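Local coordinates for protein 432aa long hypothetical deoxyribodipyrimidine photolyase (Sulfolobus tokodaii, PDB 2E0I) that probably repairs ultraviolet-induced pyrimidine dimers in DNA using light, with one FAD for catalysis and a second FAD as a likely light-harvesting cofactor, at residues Y21-E25 against M158-F162; F87-I93 against C114-E120. All coordinates share one frame. Residue numbers count along the deposited sequence, not the author numbering.

Interaction 1. Residues Y21-E25 against M158-F162; sequences YALSE and MEGSF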
loop_
_atom_site.group_PDB
_atom_site.type_symbol
_atom_site.label_atom_id
_atom_site.label_comp_id
_atom_site.label_asym_id
_atom_site.label_seq_id
_atom_site.Cartn_x
_atom_site.Cartn_y
_atom_site.Cartn_z
ATOM N N TYR A 21 -13.906 -17.509 -12.233
ATOM C CA TYR A 21 -15.320 -17.841 -12.282
ATOM C C TYR A 21 -15.948 -17.269 -13.534
ATOM O O TYR A 21 -16.749 -17.926 -14.192
ATOM C CB TYR A 21 -16.053 -17.304 -11.060
ATOM C CG TYR A 21 -15.873 -18.143 -9.826
ATOM C CD1 TYR A 21 -15.017 -17.740 -8.806
ATOM C CD2 TYR A 21 -16.564 -19.342 -9.673
ATOM C CE1 TYR A 21 -14.856 -18.510 -7.657
ATOM C CE2 TYR A 21 -16.410 -20.122 -8.533
ATOM C CZ TYR A 21 -15.557 -19.699 -7.529
ATOM O OH TYR A 21 -15.414 -20.458 -6.392
ATOM N N ALA A 22 -15.575 -16.044 -13.875
ATOM C CA ALA A 22 -16.122 -15.412 -15.063
ATOM C C ALA A 22 -15.832 -16.245 -16.306
ATOM O O ALA A 22 -16.718 -16.501 -17.117
ATOM C CB ALA A 22 -15.540 -14.021 -15.229
ATOM N N LEU A 23 -14.583 -16.671 -16.446
ATOM C CA LEU A 23 -14.166 -17.455 -17.604
ATOM C C LEU A 23 -14.839 -18.819 -17.725
ATOM O O LEU A 23 -15.108 -19.298 -18.827
ATOM C CB LEU A 23 -12.642 -17.628 -17.586
ATOM C CG LEU A 23 -11.848 -16.373 -17.961
ATOM C CD1 LEU A 23 -10.378 -16.565 -17.617
ATOM C CD2 LEU A 23 -12.039 -16.071 -19.447
ATOM N N SER A 24 -15.118 -19.441 -16.591
ATOM C CA SER A 24 -15.732 -20.750 -16.608
ATOM C C SER A 24 -17.257 -20.705 -16.638
ATOM O O SER A 24 -17.894 -21.652 -17.107
ATOM C CB SER A 24 -15.253 -21.559 -15.401
ATOM O OG SER A 24 -15.731 -20.999 -14.193
ATOM N N GLU A 25 -17.847 -19.613 -16.159
ATOM C CA GLU A 25 -19.303 -19.505 -16.136
ATOM C C GLU A 25 -19.944 -18.852 -17.361
ATOM O O GLU A 25 -21.122 -19.072 -17.608
ATOM C CB GLU A 25 -19.767 -18.773 -14.871
ATOM C CG GLU A 25 -19.464 -19.504 -13.567
ATOM C CD GLU A 25 -20.034 -18.793 -12.334
ATOM O OE1 GLU A 25 -19.835 -19.291 -11.196
ATOM O OE2 GLU A 25 -20.688 -17.736 -12.494
ATOM N N MET A 158 -8.522 -20.684 -14.763
ATOM C CA MET A 158 -9.490 -21.355 -15.602
ATOM C C MET A 158 -9.304 -20.904 -17.040
ATOM O O MET A 158 -8.807 -19.804 -17.290
ATOM C CB MET A 158 -10.904 -21.031 -15.127
ATOM C CG MET A 158 -11.576 -22.171 -14.346
ATOM S SD MET A 158 -10.647 -22.750 -12.892
ATOM C CE MET A 158 -9.761 -24.220 -13.580
ATOM N N GLU A 159 -9.671 -21.770 -17.978
ATOM C CA GLU A 159 -9.577 -21.446 -19.396
ATOM C C GLU A 159 -10.948 -20.891 -19.798
ATOM O O GLU A 159 -11.962 -21.258 -19.207
ATOM C CB GLU A 159 -9.207 -22.701 -20.213
ATOM C CG GLU A 159 -7.712 -23.105 -20.114
ATOM C CD GLU A 159 -7.375 -24.441 -20.813
ATOM O OE1 GLU A 159 -6.168 -24.801 -20.911
ATOM O OE2 GLU A 159 -8.319 -25.136 -21.259
ATOM N N GLY A 160 -10.971 -19.983 -20.770
ATOM C CA GLY A 160 -12.222 -19.389 -21.220
ATOM C C GLY A 160 -12.023 -18.620 -22.516
ATOM O O GLY A 160 -11.120 -18.933 -23.294
ATOM N N SER A 161 -12.859 -17.617 -22.765
ATOM C CA SER A 161 -12.726 -16.827 -23.986
ATOM C C SER A 161 -12.839 -15.340 -23.729
ATOM O O SER A 161 -13.826 -14.867 -23.171
ATOM C CB SER A 161 -13.785 -17.227 -25.020
ATOM O OG SER A 161 -13.406 -18.397 -25.723
ATOM N N PHE A 162 -11.827 -14.598 -24.150
ATOM C CA PHE A 162 -11.843 -13.159 -23.969
ATOM C C PHE A 162 -12.380 -12.448 -25.210
ATOM O O PHE A 162 -11.854 -12.619 -26.316
ATOM C CB PHE A 162 -10.433 -12.653 -23.661
ATOM C CG PHE A 162 -9.975 -12.931 -22.258
ATOM C CD1 PHE A 162 -10.458 -12.178 -21.193
ATOM C CD2 PHE A 162 -9.044 -13.926 -22.005
ATOM C CE1 PHE A 162 -10.013 -12.411 -19.894
ATOM C CE2 PHE A 162 -8.591 -14.171 -20.710
ATOM C CZ PHE A 162 -9.077 -13.410 -19.650
#
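A helix can receive a passing loop mainly through one well-placed apolar side chain, and the last turn of helix 17-25 is a good example. Tyr-21 turns its CA-to-CB bond away from the loop 158-162 and stacks its ring with that of Tyr-124; what it gives to this region is its carbonyl, whose O accepts Glu-25 N at 2.8 Å and the hydroxyl Ser-24 OG at 3.2 Å. Leu-23 does most of the work. Its CD1 reaches Met-158 O at 3.6 Å, while its CD2 sits over one face of the Phe-162 ring, 4.1 Å from the centroid and 15° off the normal, a CH-pi contact. The two backbones approach most closely at Gly-160, whose CA lies 4.5 Å from Leu-23 CA; a beta carbon built on Gly-160 would clash with Leu-23 CD2 at 2.6 Å, so the bare backbone permits the close pass. The helix belongs to the beta-alpha-beta crossover between strands 2-7 and 28-35 of the parallel sheet in the N-terminal photolyase domain, and the loop is tied to the same unit, Ser-161 by backbone hydrogen bonding to Val-29 and Met-158 N by a bond to Asn-20 OD1. Ser-24 then extends the apolar contact outward, its CB 3.9 Å from Met-158 CG, before the end of the methionine side chain leads off. Glu-25 is out of reach of the loop; its OE2 forms a salt bridge with Lys-122 and a hydrogen bond with Tyr-94 OH.

Interaction 2. Residues F87-I93 against C114-E120; sequences FNKVDAI and CEENGIE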
loop_
_atom_site.group_PDB
_atom_site.type_symbol
_atom_site.label_atom_id
_atom_site.label_comp_id
_atom_site.label_asym_id
_atom_site.label_seq_id
_atom_site.Cartn_x
_atom_site.Cartn_y
_atom_site.Cartn_z
ATOM N N PHE A 87 -22.976 -0.844 -19.914
ATOM C CA PHE A 87 -23.254 -2.274 -19.781
ATOM C C PHE A 87 -24.694 -2.704 -19.499
ATOM O O PHE A 87 -24.945 -3.858 -19.174
ATOM C CB PHE A 87 -22.346 -2.866 -18.700
ATOM C CG PHE A 87 -20.929 -2.367 -18.749
ATOM C CD1 PHE A 87 -20.272 -2.187 -19.967
ATOM C CD2 PHE A 87 -20.239 -2.101 -17.576
ATOM C CE1 PHE A 87 -18.953 -1.749 -20.009
ATOM C CE2 PHE A 87 -18.918 -1.665 -17.613
ATOM C CZ PHE A 87 -18.279 -1.490 -18.834
ATOM N N ASN A 88 -25.639 -1.788 -19.622
ATOM C CA ASN A 88 -27.034 -2.109 -19.358
ATOM C C ASN A 88 -27.561 -3.359 -20.081
ATOM O O ASN A 88 -28.544 -3.959 -19.637
ATOM C CB ASN A 88 -27.909 -0.895 -19.698
ATOM C CG ASN A 88 -27.439 -0.178 -20.952
ATOM O OD1 ASN A 88 -27.429 -0.751 -22.045
ATOM N ND2 ASN A 88 -27.030 1.078 -20.796
ATOM N N LYS A 89 -26.916 -3.774 -21.171
ATOM C CA LYS A 89 -27.406 -4.946 -21.898
ATOM C C LYS A 89 -26.592 -6.233 -21.748
ATOM O O LYS A 89 -26.882 -7.236 -22.406
ATOM C CB LYS A 89 -27.548 -4.614 -23.385
ATOM C CG LYS A 89 -28.571 -3.515 -23.687
ATOM C CD LYS A 89 -28.796 -3.351 -25.195
ATOM C CE LYS A 89 -27.500 -3.057 -25.955
ATOM N NZ LYS A 89 -26.847 -1.788 -25.511
ATOM N N VAL A 90 -25.580 -6.211 -20.885
ATOM C CA VAL A 90 -24.732 -7.380 -20.662
ATOM C C VAL A 90 -25.449 -8.327 -19.695
ATOM O O VAL A 90 -26.344 -7.903 -18.961
ATOM C CB VAL A 90 -23.362 -6.956 -20.071
ATOM C CG1 VAL A 90 -23.465 -6.802 -18.560
ATOM C CG2 VAL A 90 -22.296 -7.958 -20.457
ATOM N N ASP A 91 -25.058 -9.596 -19.686
ATOM C CA ASP A 91 -25.690 -10.598 -18.819
ATOM C C ASP A 91 -25.305 -10.528 -17.356
ATOM O O ASP A 91 -26.162 -10.460 -16.467
ATOM C CB ASP A 91 -25.364 -11.995 -19.320
ATOM C CG ASP A 91 -26.235 -12.409 -20.470
ATOM O OD1 ASP A 91 -26.647 -11.523 -21.268
ATOM O OD2 ASP A 91 -26.496 -13.629 -20.572
ATOM N N ALA A 92 -24.000 -10.576 -17.113
ATOM C CA ALA A 92 -23.472 -10.533 -15.764
ATOM C C ALA A 92 -22.198 -9.699 -15.715
ATOM O O ALA A 92 -21.586 -9.390 -16.743
ATOM C CB ALA A 92 -23.192 -11.955 -15.275
ATOM N N ILE A 93 -21.819 -9.329 -14.498
ATOM C CA ILE A 93 -20.616 -8.549 -14.254
ATOM C C ILE A 93 -19.887 -9.215 -13.100
ATOM O O ILE A 93 -20.472 -9.434 -12.037
ATOM C CB ILE A 93 -20.966 -7.095 -13.877
ATOM C CG1 ILE A 93 -21.463 -6.337 -15.120
ATOM C CG2 ILE A 93 -19.758 -6.422 -13.246
ATOM C CD1 ILE A 93 -21.904 -4.915 -14.837
ATOM N N CYS A 114 -27.286 -2.840 -11.361
ATOM C CA CYS A 114 -27.364 -4.160 -11.972
ATOM C C CYS A 114 -28.722 -4.815 -11.842
ATOM O O CYS A 114 -29.200 -5.460 -12.779
ATOM C CB CYS A 114 -26.301 -5.075 -11.385
ATOM S SG CYS A 114 -24.710 -4.881 -12.201
ATOM N N GLU A 115 -29.335 -4.656 -10.676
ATOM C CA GLU A 115 -30.654 -5.220 -10.419
ATOM C C GLU A 115 -31.721 -4.549 -11.289
ATOM O O GLU A 115 -32.648 -5.200 -11.769
ATOM C CB GLU A 115 -30.994 -5.057 -8.937
ATOM C CG GLU A 115 -30.224 -6.009 -8.035
ATOM C CD GLU A 115 -30.288 -5.618 -6.569
ATOM O OE1 GLU A 115 -31.347 -5.118 -6.121
ATOM O OE2 GLU A 115 -29.276 -5.823 -5.860
ATOM N N GLU A 116 -31.575 -3.247 -11.497
ATOM C CA GLU A 116 -32.516 -2.489 -12.298
ATOM C C GLU A 116 -32.186 -2.555 -13.775
ATOM O O GLU A 116 -32.431 -1.600 -14.503
ATOM C CB GLU A 116 -32.505 -1.030 -11.856
ATOM C CG GLU A 116 -32.818 -0.843 -10.386
ATOM C CD GLU A 116 -32.929 0.625 -9.999
ATOM O OE1 GLU A 116 -31.908 1.347 -10.093
ATOM O OE2 GLU A 116 -34.041 1.057 -9.605
ATOM N N ASN A 117 -31.620 -3.667 -14.219
ATOM C CA ASN A 117 -31.262 -3.821 -15.623
ATOM C C ASN A 117 -31.169 -5.289 -15.934
ATOM O O ASN A 117 -30.906 -5.684 -17.073
ATOM C CB ASN A 117 -29.921 -3.151 -15.916
ATOM C CG ASN A 117 -30.056 -1.667 -16.171
ATOM O OD1 ASN A 117 -30.383 -1.243 -17.284
ATOM N ND2 ASN A 117 -29.815 -0.861 -15.132
ATOM N N GLY A 118 -31.379 -6.093 -14.902
ATOM C CA GLY A 118 -31.327 -7.531 -15.063
ATOM C C GLY A 118 -29.935 -8.089 -15.290
ATOM O O GLY A 118 -29.770 -9.105 -15.973
ATOM N N ILE A 119 -28.933 -7.425 -14.721
ATOM C CA ILE A 119 -27.555 -7.868 -14.864
ATOM C C ILE A 119 -27.149 -8.543 -13.572
ATOM O O ILE A 119 -27.310 -7.970 -12.498
ATOM C CB ILE A 119 -26.611 -6.685 -15.111
ATOM C CG1 ILE A 119 -27.083 -5.900 -16.336
ATOM C CG2 ILE A 119 -25.181 -7.189 -15.304
ATOM C CD1 ILE A 119 -26.303 -4.616 -16.577
ATOM N N GLU A 120 -26.637 -9.762 -13.662
ATOM C CA GLU A 120 -26.215 -10.449 -12.453
ATOM C C GLU A 120 -24.867 -9.864 -11.991
ATOM O O GLU A 120 -23.940 -9.717 -12.789
ATOM C CB GLU A 120 -26.090 -11.947 -12.715
ATOM C CG GLU A 120 -26.375 -12.767 -11.479
ATOM C CD GLU A 120 -26.111 -14.250 -11.666
ATOM O OE1 GLU A 120 -26.244 -15.003 -10.667
ATOM O OE2 GLU A 120 -25.768 -14.662 -12.807
#
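In a parallel pair the NH and CO of one residue bond to both neighbours of its partner; here Glu-120 does so around Ala-92. Glu-120 N donates to Asp-91 O at 2.9 Å, and Glu-120 O accepts Ile-93 N at 2.8 Å, so both are satisfied. The same acceptors take CA-H...O contacts, Ala-92 CA lying 3.1 Å from Glu-120 O and Ile-119 CA 3.4 Å from Asp-91 O. Ala-92 itself hydrogen-bonds through its backbone with Ile-4 of strand 2-7, on the other flank. Several polar groups of the connections leading in are satisfied locally: Phe-87 O accepts Val-90 N at 3.0 Å in a type I turn, and Cys-114 O accepts Ile-119 N at 2.8 Å where helix 101-115 ends and Gly-118 adopts positive phi. Asn-88 ND2 and Asn-117 ND2 bond back to Ser-84 O and Val-113 O. The side chain of Ile-119 fills the space between the segments, with CD1 3.0 Å from Phe-87 O and CG2 3.7 Å from Val-90 CG1 and 3.8 Å from Ile-93 CG1, while Ile-93 CD1 meets Cys-114 SG at 3.9 Å. This closes the beta-alpha-beta unit 92-124, and its chemistry implies that backbone hydrogen bonds set the strand register while Ile-119, after the helix, packs on Val-90 and Ile-93, and Cys-114, at its end, touches Ile-93.

In the fold
Both contacts belong to the N-terminal alpha/beta domain and its five-stranded parallel sheet. Along the chain the order is 21-25, 87-93, 114-120, 158-162, so interaction 2 forms wholly within the span that interaction 1 brings together. Their centres lie 18 Å apart and their nearest atoms about 6 Å, without touching. Interaction 2 joins strand 92-96 to the edge strand 120-124; interaction 1 lays the loop running on towards helix 189-196 against helix 17-25, the crossover from the neighbouring strand 2-7. Helix 17-25 thus packs on the same sheet whose later strands interaction 2 pairs, and the loop after helix 140-147 passes back over a helix from near the start of the chain.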